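Local atomic coordinates of jacalin-type lectin domain-containing protein (Musa acuminata, PDB entry 7KMU), a protein that binds mannose-containing sugars as a jacalin-related lectin, and has mitogenic and antiviral activity. Residues 119-124 with 137-142; 74-79 with 110-115; 86-91 with 129-134. One frame throughout, in Å; residues are numbered along the deposited sequence.

Interaction 1: 119-124 with 137-142; sequences GKIAGF and VYLMPN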
loop_
_atom_site.group_PDB
_atom_site.type_symbol
_atom_site.label_atom_id
_atom_site.label_comp_id
_atom_site.label_asym_id
_atom_site.label_seq_id
_atom_site.Cartn_x
_atom_site.Cartn_y
_atom_site.Cartn_z
ATOM N N GLY B 119 9.034 7.410 -5.527
ATOM C CA GLY B 119 9.867 6.272 -5.183
ATOM C C GLY B 119 9.648 5.107 -6.125
ATOM O O GLY B 119 9.032 5.264 -7.189
ATOM N N LYS B 120 10.141 3.918 -5.731
ATOM C CA LYS B 120 10.032 2.704 -6.533
ATOM C C LYS B 120 9.900 1.437 -5.705
ATOM O O LYS B 120 10.290 1.405 -4.534
ATOM C CB LYS B 120 11.241 2.575 -7.488
ATOM C CG LYS B 120 12.590 2.407 -6.783
ATOM C CD LYS B 120 13.742 2.206 -7.783
ATOM C CE LYS B 120 15.062 2.209 -7.044
ATOM N NZ LYS B 120 16.224 2.116 -7.967
ATOM N N ILE B 121 9.373 0.388 -6.332
ATOM C CA ILE B 121 9.332 -0.938 -5.745
ATOM C C ILE B 121 10.692 -1.565 -6.068
ATOM O O ILE B 121 11.095 -1.632 -7.244
ATOM C CB ILE B 121 8.130 -1.737 -6.293
ATOM C CG1 ILE B 121 6.853 -1.262 -5.585
ATOM C CG2 ILE B 121 8.331 -3.276 -6.130
ATOM C CD1 ILE B 121 5.524 -1.657 -6.233
ATOM N N ALA B 122 11.390 -2.046 -5.030
ATOM C CA ALA B 122 12.748 -2.550 -5.179
ATOM C C ALA B 122 12.959 -3.992 -4.768
ATOM O O ALA B 122 14.100 -4.452 -4.697
ATOM C CB ALA B 122 13.691 -1.656 -4.386
ATOM N N GLY B 123 11.884 -4.714 -4.517
ATOM C CA GLY B 123 11.998 -6.097 -4.085
ATOM C C GLY B 123 10.675 -6.612 -3.582
ATOM O O GLY B 123 9.702 -5.859 -3.484
ATOM N N PHE B 124 10.646 -7.898 -3.250
ATOM C CA PHE B 124 9.412 -8.573 -2.855
ATOM C C PHE B 124 9.623 -9.498 -1.674
ATOM O O PHE B 124 10.737 -9.979 -1.429
ATOM C CB PHE B 124 8.913 -9.449 -4.039
ATOM C CG PHE B 124 8.522 -8.665 -5.269
ATOM C CD1 PHE B 124 9.464 -8.362 -6.245
ATOM C CD2 PHE B 124 7.225 -8.194 -5.428
ATOM C CE1 PHE B 124 9.116 -7.586 -7.361
ATOM C CE2 PHE B 124 6.870 -7.444 -6.560
ATOM C CZ PHE B 124 7.820 -7.146 -7.516
ATOM N N VAL B 137 6.031 -5.722 -0.866
ATOM C CA VAL B 137 7.131 -5.087 -1.579
ATOM C C VAL B 137 8.047 -4.257 -0.708
ATOM O O VAL B 137 7.615 -3.721 0.313
ATOM C CB VAL B 137 6.628 -4.228 -2.777
ATOM C CG1 VAL B 137 6.045 -5.106 -3.891
ATOM C CG2 VAL B 137 5.624 -3.161 -2.338
ATOM N N TYR B 138 9.309 -4.126 -1.147
ATOM C CA TYR B 138 10.268 -3.191 -0.574
ATOM C C TYR B 138 10.134 -1.889 -1.360
ATOM O O TYR B 138 9.930 -1.919 -2.585
ATOM C CB TYR B 138 11.698 -3.701 -0.776
ATOM C CG TYR B 138 12.081 -4.777 0.205
ATOM C CD1 TYR B 138 11.721 -6.104 -0.008
ATOM C CD2 TYR B 138 12.782 -4.469 1.367
ATOM C CE1 TYR B 138 12.086 -7.105 0.886
ATOM C CE2 TYR B 138 13.155 -5.460 2.270
ATOM C CZ TYR B 138 12.798 -6.776 2.033
ATOM O OH TYR B 138 13.167 -7.731 2.944
ATOM N N LEU B 139 10.292 -0.753 -0.672
ATOM C CA LEU B 139 10.222 0.563 -1.306
ATOM C C LEU B 139 11.519 1.310 -1.097
ATOM O O LEU B 139 12.154 1.161 -0.058
ATOM C CB LEU B 139 9.051 1.402 -0.769
ATOM C CG LEU B 139 7.675 0.767 -0.950
ATOM C CD1 LEU B 139 6.617 1.597 -0.291
ATOM C CD2 LEU B 139 7.318 0.603 -2.426
ATOM N N MET B 140 11.906 2.116 -2.090
ATOM C CA MET B 140 13.104 2.960 -2.044
ATOM C C MET B 140 12.788 4.266 -2.736
ATOM O O MET B 140 11.930 4.282 -3.618
ATOM C CB MET B 140 14.241 2.307 -2.836
ATOM C CG MET B 140 14.821 1.164 -2.165
ATOM S SD MET B 140 16.238 0.638 -3.114
ATOM C CE MET B 140 16.625 -0.663 -2.208
ATOM N N PRO B 141 13.484 5.380 -2.429
ATOM C CA PRO B 141 13.255 6.591 -3.226
ATOM C C PRO B 141 13.928 6.460 -4.593
ATOM O O PRO B 141 14.716 5.533 -4.825
ATOM C CB PRO B 141 13.891 7.709 -2.386
ATOM C CG PRO B 141 14.818 7.040 -1.458
ATOM C CD PRO B 141 14.575 5.563 -1.451
ATOM N N ASN B 142 13.600 7.374 -5.514
ATOM C CA ASN B 142 14.237 7.410 -6.834
ATOM C C ASN B 142 15.432 8.359 -6.808
ATOM O O ASN B 142 15.335 9.454 -6.254
ATOM C CB ASN B 142 13.256 7.836 -7.921
ATOM C CG ASN B 142 12.451 6.702 -8.500
ATOM O OD1 ASN B 142 11.226 6.751 -8.524
ATOM N ND2 ASN B 142 13.120 5.662 -8.993
#

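Interaction 2: 74-79 with 110-115; sequences MSMEGH and TPFSIP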
loop_
_atom_site.group_PDB
_atom_site.type_symbol
_atom_site.label_atom_id
_atom_site.label_comp_id
_atom_site.label_asym_id
_atom_site.label_seq_id
_atom_site.Cartn_x
_atom_site.Cartn_y
_atom_site.Cartn_z
ATOM N N MET B 74 6.625 1.078 -10.504
ATOM C CA MET B 74 5.999 2.151 -9.744
ATOM C C MET B 74 4.618 1.776 -9.173
ATOM O O MET B 74 4.029 2.579 -8.456
ATOM C CB MET B 74 5.981 3.500 -10.495
ATOM C CG MET B 74 5.253 3.536 -11.803
ATOM S SD MET B 74 5.662 5.098 -12.693
ATOM C CE MET B 74 4.878 6.345 -11.599
ATOM N N SER B 75 4.129 0.555 -9.424
ATOM C CA SER B 75 2.850 0.126 -8.867
ATOM C C SER B 75 2.719 -1.375 -8.901
ATOM O O SER B 75 3.283 -2.047 -9.768
ATOM C CB SER B 75 1.675 0.767 -9.610
ATOM O OG SER B 75 0.426 0.257 -9.167
ATOM N N MET B 76 1.952 -1.901 -7.939
ATOM C CA MET B 76 1.544 -3.294 -7.883
ATOM C C MET B 76 0.074 -3.308 -7.496
ATOM O O MET B 76 -0.353 -2.544 -6.627
ATOM C CB MET B 76 2.379 -4.107 -6.889
ATOM C CG MET B 76 1.877 -5.551 -6.739
ATOM S SD MET B 76 2.891 -6.607 -5.687
ATOM C CE MET B 76 2.418 -6.004 -4.028
ATOM N N GLU B 77 -0.714 -4.156 -8.157
ATOM C CA GLU B 77 -2.116 -4.299 -7.819
ATOM C C GLU B 77 -2.583 -5.688 -8.078
ATOM O O GLU B 77 -2.014 -6.397 -8.906
ATOM C CB GLU B 77 -3.002 -3.264 -8.513
ATOM C CG GLU B 77 -3.048 -3.367 -10.015
ATOM C CD GLU B 77 -3.567 -2.089 -10.641
ATOM O OE1 GLU B 77 -2.785 -1.423 -11.354
ATOM O OE2 GLU B 77 -4.743 -1.739 -10.397
ATOM N N GLY B 78 -3.610 -6.088 -7.365
ATOM C CA GLY B 78 -4.127 -7.432 -7.542
ATOM C C GLY B 78 -5.330 -7.728 -6.693
ATOM O O GLY B 78 -5.966 -6.809 -6.166
ATOM N N HIS B 79 -5.639 -9.034 -6.557
ATOM C CA HIS B 79 -6.772 -9.508 -5.775
ATOM C C HIS B 79 -6.378 -10.610 -4.826
ATOM O O HIS B 79 -5.643 -11.525 -5.219
ATOM C CB HIS B 79 -7.883 -10.047 -6.697
ATOM C CG HIS B 79 -8.715 -8.973 -7.310
ATOM N ND1 HIS B 79 -9.991 -8.696 -6.839
ATOM C CD2 HIS B 79 -8.422 -8.124 -8.321
ATOM C CE1 HIS B 79 -10.439 -7.701 -7.595
ATOM N NE2 HIS B 79 -9.528 -7.316 -8.493
ATOM N N THR B 110 -10.831 -9.555 -2.943
ATOM C CA THR B 110 -10.590 -8.287 -2.264
ATOM C C THR B 110 -9.417 -7.598 -2.957
ATOM O O THR B 110 -8.306 -8.119 -2.904
ATOM C CB THR B 110 -10.327 -8.489 -0.763
ATOM O OG1 THR B 110 -11.423 -9.221 -0.203
ATOM C CG2 THR B 110 -10.188 -7.171 -0.013
ATOM N N PRO B 111 -9.632 -6.473 -3.659
ATOM C CA PRO B 111 -8.506 -5.829 -4.338
ATOM C C PRO B 111 -7.533 -5.151 -3.396
ATOM O O PRO B 111 -7.888 -4.750 -2.288
ATOM C CB PRO B 111 -9.177 -4.795 -5.242
ATOM C CG PRO B 111 -10.431 -4.446 -4.524
ATOM C CD PRO B 111 -10.895 -5.733 -3.878
ATOM N N PHE B 112 -6.287 -5.043 -3.855
ATOM C CA PHE B 112 -5.228 -4.298 -3.186
ATOM C C PHE B 112 -4.477 -3.524 -4.262
ATOM O O PHE B 112 -4.412 -3.955 -5.430
ATOM C CB PHE B 112 -4.273 -5.181 -2.370
ATOM C CG PHE B 112 -3.514 -6.247 -3.129
ATOM C CD1 PHE B 112 -4.065 -7.504 -3.326
ATOM C CD2 PHE B 112 -2.228 -6.000 -3.615
ATOM C CE1 PHE B 112 -3.361 -8.493 -4.023
ATOM C CE2 PHE B 112 -1.528 -6.983 -4.324
ATOM C CZ PHE B 112 -2.101 -8.227 -4.520
ATOM N N SER B 113 -3.914 -2.373 -3.883
ATOM C CA SER B 113 -3.185 -1.539 -4.821
ATOM C C SER B 113 -2.159 -0.709 -4.097
ATOM O O SER B 113 -2.447 -0.147 -3.024
ATOM C CB SER B 113 -4.133 -0.643 -5.611
ATOM O OG SER B 113 -4.882 0.207 -4.752
ATOM N N ILE B 114 -0.945 -0.644 -4.677
ATOM C CA ILE B 114 0.181 0.112 -4.131
ATOM C C ILE B 114 0.675 1.086 -5.186
ATOM O O ILE B 114 1.640 0.787 -5.886
ATOM C CB ILE B 114 1.326 -0.803 -3.605
ATOM C CG1 ILE B 114 0.804 -1.843 -2.630
ATOM C CG2 ILE B 114 2.470 0.020 -2.961
ATOM C CD1 ILE B 114 0.072 -3.114 -3.289
ATOM N N PRO B 115 0.015 2.243 -5.331
ATOM C CA PRO B 115 0.495 3.235 -6.308
ATOM C C PRO B 115 1.646 4.039 -5.704
ATOM O O PRO B 115 1.449 4.749 -4.717
ATOM C CB PRO B 115 -0.738 4.103 -6.580
ATOM C CG PRO B 115 -1.688 3.845 -5.459
ATOM C CD PRO B 115 -1.183 2.714 -4.608
#

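Interaction 3: 86-91 with 129-134; sequences LTIIGK and GSFIDA. With EDO (1,2-ethanediol), chain E.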
loop_
_atom_site.group_PDB
_atom_site.type_symbol
_atom_site.label_atom_id
_atom_site.label_comp_id
_atom_site.label_asym_id
_atom_site.label_seq_id
_atom_site.Cartn_x
_atom_site.Cartn_y
_atom_site.Cartn_z
ATOM N N LEU B 86 -8.680 -21.988 0.108
ATOM C CA LEU B 86 -7.413 -21.315 0.431
ATOM C C LEU B 86 -7.608 -19.823 0.179
ATOM O O LEU B 86 -8.397 -19.463 -0.694
ATOM C CB LEU B 86 -6.260 -21.783 -0.491
ATOM C CG LEU B 86 -5.823 -23.248 -0.418
ATOM C CD1 LEU B 86 -4.784 -23.534 -1.471
ATOM C CD2 LEU B 86 -5.281 -23.599 0.950
ATOM N N THR B 87 -6.875 -18.963 0.891
ATOM C CA THR B 87 -6.907 -17.514 0.664
ATOM C C THR B 87 -5.537 -17.186 0.061
ATOM O O THR B 87 -4.524 -17.297 0.750
ATOM C CB THR B 87 -7.169 -16.747 1.977
ATOM O OG1 THR B 87 -8.425 -17.162 2.527
ATOM C CG2 THR B 87 -7.200 -15.237 1.779
ATOM N N ILE B 88 -5.496 -16.840 -1.230
ATOM C CA ILE B 88 -4.229 -16.631 -1.952
ATOM C C ILE B 88 -4.334 -15.417 -2.897
ATOM O O ILE B 88 -5.378 -14.765 -2.965
ATOM C CB ILE B 88 -3.859 -17.930 -2.751
ATOM C CG1 ILE B 88 -4.891 -18.229 -3.859
ATOM C CG2 ILE B 88 -3.669 -19.170 -1.825
ATOM C CD1 ILE B 88 -4.475 -19.346 -4.825
ATOM N N ILE B 89 -3.267 -15.150 -3.661
ATOM C CA ILE B 89 -3.286 -14.078 -4.669
ATOM C C ILE B 89 -3.869 -14.677 -5.963
ATOM O O ILE B 89 -3.331 -15.650 -6.513
ATOM C CB ILE B 89 -1.870 -13.480 -4.876
ATOM C CG1 ILE B 89 -1.239 -13.003 -3.543
ATOM C CG2 ILE B 89 -1.903 -12.336 -5.934
ATOM C CD1 ILE B 89 -2.115 -11.966 -2.734
ATOM N N GLY B 90 -4.981 -14.096 -6.426
ATOM C CA GLY B 90 -5.675 -14.592 -7.607
ATOM C C GLY B 90 -5.402 -13.810 -8.874
ATOM O O GLY B 90 -5.575 -14.348 -9.972
ATOM N N LYS B 91 -4.994 -12.523 -8.732
ATOM C CA LYS B 91 -4.681 -11.642 -9.858
ATOM C C LYS B 91 -3.543 -10.740 -9.446
ATOM O O LYS B 91 -3.471 -10.338 -8.282
ATOM C CB LYS B 91 -5.886 -10.773 -10.239
ATOM C CG LYS B 91 -6.823 -11.450 -11.205
ATOM C CD LYS B 91 -7.813 -10.460 -11.813
ATOM C CE LYS B 91 -8.701 -11.201 -12.757
ATOM N NZ LYS B 91 -9.657 -10.298 -13.442
ATOM N N GLY B 129 3.506 -21.655 -1.325
ATOM C CA GLY B 129 3.512 -23.108 -1.177
ATOM C C GLY B 129 3.311 -23.662 -2.573
ATOM O O GLY B 129 4.201 -23.529 -3.419
ATOM N N SER B 130 2.104 -24.183 -2.859
ATOM C CA SER B 130 1.759 -24.590 -4.221
ATOM C C SER B 130 1.597 -23.324 -5.074
ATOM O O SER B 130 1.846 -23.340 -6.285
ATOM C CB SER B 130 0.418 -25.313 -4.241
ATOM O OG SER B 130 0.374 -26.303 -3.225
ATOM N N PHE B 131 1.126 -22.237 -4.428
ATOM C CA PHE B 131 0.837 -20.969 -5.103
ATOM C C PHE B 131 1.420 -19.794 -4.341
ATOM O O PHE B 131 2.100 -19.990 -3.329
ATOM C CB PHE B 131 -0.695 -20.791 -5.227
ATOM C CG PHE B 131 -1.445 -22.050 -5.600
ATOM C CD1 PHE B 131 -1.182 -22.711 -6.796
ATOM C CD2 PHE B 131 -2.400 -22.583 -4.747
ATOM C CE1 PHE B 131 -1.851 -23.897 -7.122
ATOM C CE2 PHE B 131 -3.084 -23.765 -5.087
ATOM C CZ PHE B 131 -2.784 -24.418 -6.259
ATOM N N ILE B 132 1.121 -18.560 -4.804
ATOM C CA ILE B 132 1.531 -17.377 -4.058
ATOM C C ILE B 132 0.409 -17.040 -3.077
ATOM O O ILE B 132 -0.622 -16.491 -3.472
ATOM C CB ILE B 132 1.888 -16.181 -4.978
ATOM C CG1 ILE B 132 3.070 -16.527 -5.911
ATOM C CG2 ILE B 132 2.181 -14.905 -4.152
ATOM C CD1 ILE B 132 4.433 -16.944 -5.162
ATOM N N ASP B 133 0.593 -17.396 -1.791
ATOM C CA ASP B 133 -0.401 -17.127 -0.752
ATOM C C ASP B 133 -0.491 -15.645 -0.439
ATOM O O ASP B 133 -1.577 -15.140 -0.154
ATOM C CB ASP B 133 -0.010 -17.863 0.543
ATOM C CG ASP B 133 -0.035 -19.371 0.381
ATOM O OD1 ASP B 133 0.913 -19.918 -0.229
ATOM O OD2 ASP B 133 -1.015 -19.996 0.837
ATOM N N ALA B 134 0.667 -14.965 -0.406
ATOM C CA ALA B 134 0.726 -13.559 -0.006
ATOM C C ALA B 134 1.919 -12.871 -0.618
ATOM O O ALA B 134 2.923 -13.521 -0.952
ATOM C CB ALA B 134 0.798 -13.458 1.513
HETATM C C1 EDO E . -0.935 -22.678 -1.260
HETATM O O1 EDO E . 0.347 -22.156 -1.619
HETATM C C2 EDO E . -0.866 -23.546 0.021
HETATM O O2 EDO E . -0.552 -22.757 1.154
HETATM O O HOH W 1 -2.896 -18.792 2.317
#

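Interaction 1: 119-124 with 137-142
Val137 fits its CG1 methyl into the angle between Ile121 and Phe124, on one face of this strand pair. CG1 lies 3.7 Å from CG2 of Ile121 and 3.6 Å from CE2 of Phe124, whose ring runs beside the valine. CG2 of Val137 adds a second touch on Ile121. Ile121 is in turn held between two knobs, using CG2 for Val137 and CG1 for CD2 of Leu139 at 3.7 Å. Beta-branching suits both: each branch is put to use.

On the other face Lys120 lies beside Met140, its chain extended beyond CG. Ala122 points its CB at the partner strand, where SD of Met140 meets it at 3.7 Å. Gly123 makes a hollow for Tyr138, whose ring brings its edge, through CD1, to within 3.8 Å of Gly123 C; a side chain here would press on that ring. The tyrosine hydroxyl goes on to bond Asp19. Gly119 is more strictly constrained: its backbone angles already call for glycine, and a CB would also collide with Met140 O.

Lys120 N bonds Met140 O at 2.8 Å, and Met140 N returns the bond to Lys120 O. Farther on, Ala122 N donates to Tyr138 O (2.9 Å, 170°), while Tyr138 N reaches Gly123 O from well above the carbonyl plane.

These two strands form a beta hairpin within one sheet of the beta-prism fold of jacalin-related lectins. Its apolar face turns toward strands 73-83 and 110-116, so hydrophobic burial joins the sheets while backbone bonds fix the register, though Gly123 N is buried without a partner.

Interaction 2: 74-79 with 110-115
Ser75 opens the pairing through its backbone, its CA-H directed at Ile114 O at 3.3 Å. The same carbonyl takes a weak bond from Met76 N, whereas the return bond, Ile114 N to Met76 O, is short at 2.8 Å and nearly along the C=O axis. The side chain of Met76 lies beside that of Ile114, and its turn at chi3 (76°) sets CE 3.8 Å from CD1 of Ile114 and near the Phe112 ring. An unbranched, flexible thioether suits this spot, where it also meets Val137 and Trp10.

At Glu77 the strand shows its other face: CB faces CB of Ser113 at 4.1 Å, then the rest leads away. Ser113 turns its hydroxyl to a hydrogen bond with Trp10 NE1 of the second subunit.

Gly78 comes next, exchanging two backbone bonds with Phe112. Chi1 (60°) puts CG of Phe112 between the backbone N and the carbonyl carbon; the ring beyond it lies over Gly78, whose N sits 3.7 Å above the ring plane at its centre. A CB here would strike CZ of the ring where it lies, which is why glycine suits the place. Trp10 of the same chain stacks on Phe112.

His79 closes the walk with its ring laid against Pro111, whose CB stands 3.9 Å above the imidazole plane, toward the rim; Gly109 N hydrogen-bonds to ND1 of His79.

The chemistry divides by face: Met76 and Phe112 face the prism interior, Pro111, Ser113 and Pro115 the second subunit, which buried Ile114 also reaches, placing edge strand 110-116 at the dimer interface.

Interaction 3: 86-91 with 129-134
Ile88 meets residues 129-134 through CB, CG2 and CD1. CB comes first, 3.6 Å from Ile132 O. The CG2 branch lies 3.8 Å from OD2 of Asp133, setting a methyl beside the carboxylate. The other branch leaves through CG1, placed between the backbone N and carbonyl carbon (chi1 65°), and ends at CD1, 3.8 Å from CD2 of Phe131. Leu86 approaches the same ring at its edge, CD1 lying 4.0 Å from CE2 of Phe131, while CB of Ser130 sits over one face.

The backbones cross steeply, at 106°, and share a single hydrogen bond: Ile89 N to Ile132 O, 3.0 Å and almost straight. Beside it, CG1 of Ile89 packs on CG2 of Ile132.

Asp133 works on the polar side. OD1 accepts O1 of a bound 1,2-ethanediol at 2.7 Å, and OD2 accepts its O2 at 2.8 Å. Phe131 N donates to the same O1 at 2.9 Å, and a water links OD2 to Thr87 O.

Gly129 to Asp133 fits the GXXXD signature of mannose-binding jacalin-related lectins. Both hydroxyls of the diol, probably from the crystallisation liquor, bond the one carboxylate, consistent with how such a loop would hold a sugar. A CB on Gly129 would crowd the place taken by O1, consistent with a glycine in a sugar-binding loop. Ile88 supports Phe131, while Leu86 touches both that ring and the diol carbon C1, so apolar contacts border a polar site.

Overall arrangement
Along the chain, interaction 2 closes before interaction 1 opens, while interaction 3 alternates with both. Interaction 2 lies within the sheet of strands 73-83, 86-96 and 110-116, interaction 1 in that of 118-128 and 132-140, and interaction 3 joins the two. Interactions 1 and 3 use strand 132-140 near its two ends, their centres about 22 Å apart on opposite sides of the chain's centre. Interaction 2, centred about 14 Å from interaction 1 and 15 Å from interaction 3, touches both: Met76 packs on Val137 and Phe124, while His79 pairs with Gly90 and Lys91. Interactions 1 and 2 reach the second subunit, whereas interaction 3, untouched by it, carries the probable sugar-binding loop.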